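Local coordinates for B-agarase (PDB 5Z6P), which is a glycoside hydrolase of family 50 with agarase activity, probably cutting the beta-1,4 linkages of agarose, at residues W512-S517 against A621-N626; D519-I524 against M625-V630; L590-A595 against V629-A634. All blocks are in the same frame, centred on the assembly; numbering follows the deposited sequence.

How the contacts relate
All three contacts meet on one continuous run, 621-634, which leads from a loop after strand 614-615 through helix 627-634. Contact 1 sets that loop against the loop 512-517, contact 2 sets the start of the helix against 519-524, and contact 3 sets its body against helix 581-609. Along the chain the partners come in the order 512-517, 519-524, 590-595. The centres of contacts 1 and 2 lie about 6 Å apart, those of contacts 2 and 3 about 9 Å, and those of contacts 1 and 3 about 13 Å. The first two share Met625 and Asn626, the last two Val629 and Val630. Together they knit neighbouring parts of what is probably the (beta/alpha)8 barrel of the hydrolase.

Contact 1: W512-S517 against A621-N626; sequences WGRMGS and ADWGMN
Asn626 turns its CG in between the backbone N and carbonyl carbon (chi1 49°), aiming the amide at the loop 512-517, while Arg514 runs out extended, CG opposite its backbone N (chi1 -180°), past Trp623. ND2 of Asn626 gives a hydrogen bond to Gly513 O at 3.2 Å; this acceptor lies in the amide plane, although the donor sits 33° off the plane of the Gly513 carbonyl. A weak second bond joins Asn626 ND2 to Trp512 O at 3.4 Å. On the other arm of the amide, OD1 accepts from Val629 N in helix 627-634. One face of the Arg514 guanidinium lies over Trp623 CB, which NH1 approaches to 3.5 Å. Trp512 turns its CD1 edge to Gly624 O, 3.3 Å away, and packs its ring among Phe620, Tyr598 and Phe599. Met515 CG lies 3.3 Å from Met625 O and also packs on Asn626 CB. One water accepts from Gly513 N and donates to Trp623 O; another accepts from Met515 N and donates to Asp622 O and Met625 O. With both arms engaged, the Asn626 amide is fixed in orientation; it and the waters tie backbone polar groups, while Trp512, Arg514, Met515 and Trp623 supply packing.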
loop_
_atom_site.group_PDB
_atom_site.type_symbol
_atom_site.label_atom_id
_atom_site.label_comp_id
_atom_site.label_asym_id
_atom_site.label_seq_id
_atom_site.Cartn_x
_atom_site.Cartn_y
_atom_site.Cartn_z
ATOM N N TRP A 512 -10.753 10.322 -0.921
ATOM C CA TRP A 512 -12.146 10.640 -0.542
ATOM C C TRP A 512 -12.224 11.575 0.658
ATOM O O TRP A 512 -13.283 12.132 0.959
ATOM C CB TRP A 512 -12.937 9.371 -0.214
ATOM C CG TRP A 512 -13.195 8.446 -1.345
ATOM C CD1 TRP A 512 -12.559 7.254 -1.608
ATOM C CD2 TRP A 512 -14.168 8.620 -2.381
ATOM N NE1 TRP A 512 -13.104 6.668 -2.725
ATOM C CE2 TRP A 512 -14.076 7.489 -3.226
ATOM C CE3 TRP A 512 -15.099 9.628 -2.679
ATOM C CZ2 TRP A 512 -14.901 7.335 -4.342
ATOM C CZ3 TRP A 512 -15.914 9.467 -3.783
ATOM C CH2 TRP A 512 -15.814 8.331 -4.597
ATOM N N GLY A 513 -11.104 11.717 1.357
ATOM C CA GLY A 513 -11.055 12.480 2.582
ATOM C C GLY A 513 -10.365 11.695 3.694
ATOM O O GLY A 513 -10.739 10.567 3.999
ATOM N N ARG A 514 -9.347 12.295 4.292
ATOM C CA ARG A 514 -8.584 11.637 5.342
ATOM C C ARG A 514 -9.096 12.015 6.724
ATOM O O ARG A 514 -9.090 13.191 7.104
ATOM C CB ARG A 514 -7.099 11.988 5.218
ATOM C CG ARG A 514 -6.210 11.343 6.270
ATOM C CD ARG A 514 -4.787 11.864 6.141
ATOM N NE ARG A 514 -3.874 11.142 7.020
ATOM C CZ ARG A 514 -2.779 10.521 6.599
ATOM N NH1 ARG A 514 -2.452 10.553 5.311
ATOM N NH2 ARG A 514 -2.008 9.878 7.462
ATOM N N MET A 515 -9.545 11.016 7.473
ATOM C CA MET A 515 -10.073 11.261 8.811
ATOM C C MET A 515 -8.984 11.818 9.728
ATOM O O MET A 515 -7.800 11.560 9.494
ATOM C CB MET A 515 -10.644 9.983 9.406
ATOM C CG MET A 515 -11.844 9.442 8.667
ATOM S SD MET A 515 -12.632 8.123 9.572
ATOM C CE MET A 515 -11.487 6.787 9.282
ATOM N N GLY A 516 -9.387 12.591 10.737
ATOM C CA GLY A 516 -8.479 13.099 11.759
ATOM C C GLY A 516 -8.414 14.614 11.859
ATOM O O GLY A 516 -7.887 15.177 12.812
ATOM N N SER A 517 -8.933 15.277 10.841
ATOM C CA SER A 517 -9.010 16.722 10.817
ATOM C C SER A 517 -10.183 17.107 9.929
ATOM O O SER A 517 -10.451 16.414 8.951
ATOM C CB SER A 517 -7.712 17.333 10.270
ATOM O OG SER A 517 -7.707 17.328 8.848
ATOM N N ALA A 621 -8.191 3.300 0.425
ATOM C CA ALA A 621 -6.982 3.383 1.253
ATOM C C ALA A 621 -7.383 3.899 2.624
ATOM O O ALA A 621 -8.420 4.553 2.752
ATOM C CB ALA A 621 -5.947 4.289 0.626
ATOM N N ASP A 622 -6.563 3.630 3.642
ATOM C CA ASP A 622 -6.898 4.045 5.003
ATOM C C ASP A 622 -6.856 5.573 5.171
ATOM O O ASP A 622 -7.486 6.107 6.088
ATOM C CB ASP A 622 -5.997 3.337 6.042
ATOM C CG ASP A 622 -4.501 3.688 5.916
ATOM O OD1 ASP A 622 -4.088 4.367 4.973
ATOM O OD2 ASP A 622 -3.726 3.244 6.773
ATOM N N TRP A 623 -6.155 6.269 4.271
ATOM C CA TRP A 623 -6.136 7.739 4.267
ATOM C C TRP A 623 -7.184 8.314 3.301
ATOM O O TRP A 623 -7.316 9.530 3.154
ATOM C CB TRP A 623 -4.751 8.266 3.881
ATOM C CG TRP A 623 -4.161 7.540 2.707
ATOM C CD1 TRP A 623 -3.196 6.570 2.747
ATOM C CD2 TRP A 623 -4.509 7.696 1.326
ATOM N NE1 TRP A 623 -2.929 6.123 1.485
ATOM C CE2 TRP A 623 -3.716 6.802 0.591
ATOM C CE3 TRP A 623 -5.420 8.506 0.635
ATOM C CZ2 TRP A 623 -3.802 6.691 -0.791
ATOM C CZ3 TRP A 623 -5.500 8.397 -0.727
ATOM C CH2 TRP A 623 -4.693 7.506 -1.428
ATOM N N GLY A 624 -7.899 7.428 2.622
ATOM C CA GLY A 624 -8.909 7.842 1.675
ATOM C C GLY A 624 -10.219 7.165 1.979
ATOM O O GLY A 624 -10.805 6.534 1.114
ATOM N N MET A 625 -10.661 7.278 3.224
ATOM C CA MET A 625 -11.934 6.712 3.634
ATOM C C MET A 625 -12.477 7.366 4.884
ATOM O O MET A 625 -11.748 7.967 5.671
ATOM C CB MET A 625 -11.825 5.199 3.835
ATOM C CG MET A 625 -10.922 4.770 4.946
ATOM S SD MET A 625 -11.074 2.994 5.216
ATOM C CE MET A 625 -12.428 2.923 6.392
ATOM N N ASN A 626 -13.788 7.240 5.039
ATOM C CA ASN A 626 -14.519 7.902 6.102
ATOM C C ASN A 626 -15.949 7.357 6.125
ATOM O O ASN A 626 -16.370 6.721 5.161
ATOM C CB ASN A 626 -14.486 9.411 5.883
ATOM C CG ASN A 626 -14.852 9.780 4.475
ATOM O OD1 ASN A 626 -15.986 9.563 4.048
ATOM N ND2 ASN A 626 -13.892 10.335 3.736
HETATM O O HOH W 1 -8.044 11.135 1.080
HETATM O O HOH W 2 -9.097 8.335 6.329
#

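Contact 2: D519-I524 against M625-V630; sequences DGHYGI and MNPEVV
His521 and Tyr522 are neighbours in sequence whose rings lie face over face, and both point their outer edges at the carboxylate of Glu628. Tyr522 CZ sits 3.4 Å above the middle of the imidazole of His521, and His521 CD2 lies over the centre of the phenol ring in return. The carboxylate stands steeply to the pair, its plane turned 74° from the imidazole and 81° from the phenol, and each of its oxygens takes one ring. NE2 of His521 donates to OE1 of Glu628 at 2.8 Å, nearly straight and in the plane of the imidazole. Tyr522 OH donates to OE2 of Glu628 at 2.6 Å. Both donors come in on the syn side, yet well out of the carboxylate plane. A bend in the glutamate chain (chi2 83°) carries the group round to meet them. Glu628 lies in the first turn of helix 627-634, for which Asn626 serves as the N-cap. Across the contact, Tyr522 marks the break between the short helices 518-521 and 523-530. A carboxylate so near a helix N-terminus, holding two donors, would probably be stabilised in its ionised form. His521 NE2 also comes within 3.3 Å of Asn626 CB, obliquely to the ring, and His521 CE1 is 4.1 Å from Pro627 CD. Helix 581-609 covers the cluster further, with Val584 and Tyr587 against Tyr522 and Ala588 against Glu628.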
loop_
_atom_site.group_PDB
_atom_site.type_symbol
_atom_site.label_atom_id
_atom_site.label_comp_id
_atom_site.label_asym_id
_atom_site.label_seq_id
_atom_site.Cartn_x
_atom_site.Cartn_y
_atom_site.Cartn_z
ATOM N N ASP A 519 -10.579 19.658 7.780
ATOM C CA ASP A 519 -10.202 20.068 6.437
ATOM C C ASP A 519 -9.785 18.879 5.589
ATOM O O ASP A 519 -9.983 18.878 4.383
ATOM C CB ASP A 519 -9.071 21.105 6.475
ATOM C CG ASP A 519 -9.575 22.506 6.785
ATOM O OD1 ASP A 519 -9.960 23.233 5.841
ATOM O OD2 ASP A 519 -9.587 22.887 7.974
ATOM N N GLY A 520 -9.191 17.874 6.219
ATOM C CA GLY A 520 -8.814 16.669 5.504
ATOM C C GLY A 520 -10.025 15.799 5.214
ATOM O O GLY A 520 -10.291 15.435 4.084
ATOM N N HIS A 521 -10.763 15.489 6.267
ATOM C CA HIS A 521 -11.930 14.625 6.196
ATOM C C HIS A 521 -12.952 15.131 5.161
ATOM O O HIS A 521 -13.355 14.390 4.263
ATOM C CB HIS A 521 -12.552 14.527 7.598
ATOM C CG HIS A 521 -13.669 13.536 7.723
ATOM N ND1 HIS A 521 -14.024 12.981 8.932
ATOM C CD2 HIS A 521 -14.534 13.034 6.809
ATOM C CE1 HIS A 521 -15.049 12.166 8.758
ATOM N NE2 HIS A 521 -15.377 12.182 7.478
ATOM N N TYR A 522 -13.350 16.390 5.294
ATOM C CA TYR A 522 -14.396 16.971 4.457
ATOM C C TYR A 522 -13.834 17.931 3.405
ATOM O O TYR A 522 -14.553 18.764 2.880
ATOM C CB TYR A 522 -15.435 17.683 5.346
ATOM C CG TYR A 522 -16.085 16.746 6.335
ATOM C CD1 TYR A 522 -17.072 15.863 5.928
ATOM C CD2 TYR A 522 -15.685 16.710 7.668
ATOM C CE1 TYR A 522 -17.641 14.978 6.805
ATOM C CE2 TYR A 522 -16.270 15.822 8.565
ATOM C CZ TYR A 522 -17.242 14.963 8.116
ATOM O OH TYR A 522 -17.843 14.091 8.963
ATOM N N GLY A 523 -12.546 17.794 3.089
ATOM C CA GLY A 523 -11.900 18.588 2.054
ATOM C C GLY A 523 -12.652 18.725 0.730
ATOM O O GLY A 523 -12.694 19.802 0.144
ATOM N N ILE A 524 -13.256 17.639 0.261
ATOM C CA ILE A 524 -14.008 17.672 -0.989
ATOM C C ILE A 524 -15.254 18.551 -0.853
ATOM O O ILE A 524 -15.607 19.285 -1.764
ATOM C CB ILE A 524 -14.415 16.241 -1.448
ATOM C CG1 ILE A 524 -13.186 15.430 -1.865
ATOM C CG2 ILE A 524 -15.389 16.300 -2.603
ATOM C CD1 ILE A 524 -13.461 13.925 -1.956
ATOM N N MET A 625 -10.661 7.278 3.224
ATOM C CA MET A 625 -11.934 6.712 3.634
ATOM C C MET A 625 -12.477 7.366 4.884
ATOM O O MET A 625 -11.748 7.967 5.671
ATOM C CB MET A 625 -11.825 5.199 3.835
ATOM C CG MET A 625 -10.922 4.770 4.946
ATOM S SD MET A 625 -11.074 2.994 5.216
ATOM C CE MET A 625 -12.428 2.923 6.392
ATOM N N ASN A 626 -13.788 7.240 5.039
ATOM C CA ASN A 626 -14.519 7.902 6.102
ATOM C C ASN A 626 -15.949 7.357 6.125
ATOM O O ASN A 626 -16.370 6.721 5.161
ATOM C CB ASN A 626 -14.486 9.411 5.883
ATOM C CG ASN A 626 -14.852 9.780 4.475
ATOM O OD1 ASN A 626 -15.986 9.563 4.048
ATOM N ND2 ASN A 626 -13.892 10.335 3.736
ATOM N N PRO A 627 -16.692 7.578 7.233
ATOM C CA PRO A 627 -18.033 6.978 7.322
ATOM C C PRO A 627 -18.913 7.371 6.146
ATOM O O PRO A 627 -19.625 6.542 5.601
ATOM C CB PRO A 627 -18.585 7.536 8.636
ATOM C CG PRO A 627 -17.369 7.804 9.460
ATOM C CD PRO A 627 -16.314 8.264 8.478
ATOM N N GLU A 628 -18.814 8.619 5.721
ATOM C CA GLU A 628 -19.626 9.101 4.606
ATOM C C GLU A 628 -19.440 8.305 3.304
ATOM O O GLU A 628 -20.421 7.875 2.709
ATOM C CB GLU A 628 -19.334 10.580 4.373
ATOM C CG GLU A 628 -19.808 11.478 5.512
ATOM C CD GLU A 628 -18.827 11.569 6.671
ATOM O OE1 GLU A 628 -17.733 10.964 6.604
ATOM O OE2 GLU A 628 -19.152 12.271 7.653
ATOM N N VAL A 629 -18.199 8.082 2.864
ATOM C CA VAL A 629 -17.999 7.414 1.585
ATOM C C VAL A 629 -18.171 5.892 1.721
ATOM O O VAL A 629 -18.529 5.216 0.766
ATOM C CB VAL A 629 -16.609 7.777 0.943
ATOM C CG1 VAL A 629 -16.526 9.298 0.686
ATOM C CG2 VAL A 629 -15.442 7.307 1.796
ATOM N N VAL A 630 -17.986 5.353 2.917
ATOM C CA VAL A 630 -18.294 3.939 3.134
ATOM C C VAL A 630 -19.811 3.699 3.066
ATOM O O VAL A 630 -20.265 2.794 2.388
ATOM C CB VAL A 630 -17.743 3.412 4.489
ATOM C CG1 VAL A 630 -18.307 2.028 4.796
ATOM C CG2 VAL A 630 -16.198 3.369 4.474
#

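Contact 3: L590-A595 against V629-A634; sequences LLEAFA and VVRAAA
Ala595 and Ala632 meet methyl to methyl, their CB atoms 3.6 Å apart, at the heart of this helix pair. Beside them Val629 reaches across with CG1, 3.8 Å from Ala595 CB and 4.0 Å from Leu591 CG. That branch is directed there by the valine torsion, with CG1 opposite the carbonyl carbon (chi1 -61°). At the solvent-facing margin, Glu592 and Arg631 cross at about a right angle, carboxylate and guanidinium planes 49° apart. OE1 of Glu592 and NH1 of Arg631 are modelled implausibly close, so the exact geometry of this salt bridge is doubtful. One water donates to Glu592 OE2 at 2.6 Å, another to OE1, a bond as doubtful as its atom; each also reaches Arg631 weakly. Lys635 gives OE2 a second charged partner. Farther out, Trp512 packs against both Ala595 and Val629, closing the apolar seam from the loop side, and Phe599 continues it along Ala632. Small residues let the axes of 590-595 and 629-634 come to 8.2 Å, crossing at -34° and running the same general way. Such packing of successive helices, with strand 614-615 between them in sequence, is consistent with the outer helical layer of a (beta/alpha)8 barrel, the fold expected for this hydrolase domain.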
loop_
_atom_site.group_PDB
_atom_site.type_symbol
_atom_site.label_atom_id
_atom_site.label_comp_id
_atom_site.label_asym_id
_atom_site.label_seq_id
_atom_site.Cartn_x
_atom_site.Cartn_y
_atom_site.Cartn_z
ATOM N N LEU A 590 -23.080 16.487 2.311
ATOM C CA LEU A 590 -22.567 16.813 0.987
ATOM C C LEU A 590 -21.612 15.722 0.490
ATOM O O LEU A 590 -21.755 15.271 -0.623
ATOM C CB LEU A 590 -21.866 18.175 1.002
ATOM C CG LEU A 590 -22.749 19.376 1.380
ATOM C CD1 LEU A 590 -21.942 20.668 1.468
ATOM C CD2 LEU A 590 -23.905 19.546 0.405
ATOM N N LEU A 591 -20.664 15.300 1.332
ATOM C CA LEU A 591 -19.687 14.277 0.948
ATOM C C LEU A 591 -20.390 12.961 0.590
ATOM O O LEU A 591 -20.130 12.363 -0.462
ATOM C CB LEU A 591 -18.662 14.053 2.075
ATOM C CG LEU A 591 -17.558 13.028 1.875
ATOM C CD1 LEU A 591 -16.701 13.358 0.666
ATOM C CD2 LEU A 591 -16.699 12.919 3.134
ATOM N N GLU A 592 -21.308 12.537 1.447
ATOM C CA GLU A 592 -22.034 11.308 1.182
ATOM C C GLU A 592 -22.871 11.405 -0.089
ATOM O O GLU A 592 -22.903 10.454 -0.852
ATOM C CB GLU A 592 -22.937 10.915 2.364
ATOM C CG GLU A 592 -23.822 9.722 2.036
ATOM C CD GLU A 592 -24.424 9.049 3.249
ATOM O OE1 GLU A 592 -24.051 9.420 4.362
ATOM O OE2 GLU A 592 -25.264 8.143 3.086
ATOM N N ALA A 593 -23.539 12.535 -0.329
ATOM C CA ALA A 593 -24.326 12.673 -1.565
ATOM C C ALA A 593 -23.418 12.599 -2.808
ATOM O O ALA A 593 -23.742 11.957 -3.788
ATOM C CB ALA A 593 -25.127 13.990 -1.581
ATOM N N PHE A 594 -22.288 13.279 -2.746
ATOM C CA PHE A 594 -21.309 13.227 -3.829
ATOM C C PHE A 594 -20.870 11.786 -4.125
ATOM O O PHE A 594 -21.008 11.314 -5.244
ATOM C CB PHE A 594 -20.092 14.098 -3.490
ATOM C CG PHE A 594 -18.870 13.802 -4.337
ATOM C CD1 PHE A 594 -18.841 14.129 -5.677
ATOM C CD2 PHE A 594 -17.746 13.227 -3.768
ATOM C CE1 PHE A 594 -17.711 13.874 -6.448
ATOM C CE2 PHE A 594 -16.629 12.962 -4.521
ATOM C CZ PHE A 594 -16.613 13.274 -5.870
ATOM N N ALA A 595 -20.349 11.103 -3.109
ATOM C CA ALA A 595 -19.867 9.748 -3.274
ATOM C C ALA A 595 -20.981 8.805 -3.716
ATOM O O ALA A 595 -20.753 7.944 -4.552
ATOM C CB ALA A 595 -19.226 9.248 -1.991
ATOM N N VAL A 629 -18.199 8.082 2.864
ATOM C CA VAL A 629 -17.999 7.414 1.585
ATOM C C VAL A 629 -18.171 5.892 1.721
ATOM O O VAL A 629 -18.529 5.216 0.766
ATOM C CB VAL A 629 -16.609 7.777 0.943
ATOM C CG1 VAL A 629 -16.526 9.298 0.686
ATOM C CG2 VAL A 629 -15.442 7.307 1.796
ATOM N N VAL A 630 -17.986 5.353 2.917
ATOM C CA VAL A 630 -18.294 3.939 3.134
ATOM C C VAL A 630 -19.811 3.699 3.066
ATOM O O VAL A 630 -20.265 2.794 2.388
ATOM C CB VAL A 630 -17.743 3.412 4.489
ATOM C CG1 VAL A 630 -18.307 2.028 4.796
ATOM C CG2 VAL A 630 -16.198 3.369 4.474
ATOM N N ARG A 631 -20.595 4.533 3.738
ATOM C CA ARG A 631 -22.053 4.416 3.622
ATOM C C ARG A 631 -22.490 4.601 2.158
ATOM O O ARG A 631 -23.368 3.906 1.683
ATOM C CB ARG A 631 -22.765 5.414 4.547
ATOM C CG ARG A 631 -22.715 5.013 6.012
ATOM C CD ARG A 631 -23.660 5.822 6.910
ATOM N NE ARG A 631 -22.977 6.947 7.543
ATOM C CZ ARG A 631 -23.126 8.178 7.117
ATOM N NH1 ARG A 631 -23.927 8.365 6.101
ATOM N NH2 ARG A 631 -22.488 9.200 7.672
ATOM N N ALA A 632 -21.825 5.479 1.420
ATOM C CA ALA A 632 -22.196 5.670 0.022
ATOM C C ALA A 632 -21.916 4.399 -0.781
ATOM O O ALA A 632 -22.702 4.000 -1.648
ATOM C CB ALA A 632 -21.457 6.849 -0.570
ATOM N N ALA A 633 -20.793 3.761 -0.486
ATOM C CA ALA A 633 -20.414 2.578 -1.237
ATOM C C ALA A 633 -21.407 1.477 -0.928
ATOM O O ALA A 633 -21.894 0.803 -1.820
ATOM C CB ALA A 633 -19.001 2.138 -0.896
ATOM N N ALA A 634 -21.708 1.329 0.354
ATOM C CA ALA A 634 -22.615 0.297 0.821
ATOM C C ALA A 634 -23.992 0.323 0.101
ATOM O O ALA A 634 -24.638 -0.704 0.002
ATOM C CB ALA A 634 -22.790 0.416 2.349
HETATM O O HOH W 3 -26.718 7.229 5.017
HETATM O O HOH W 4 -23.491 11.755 5.650
#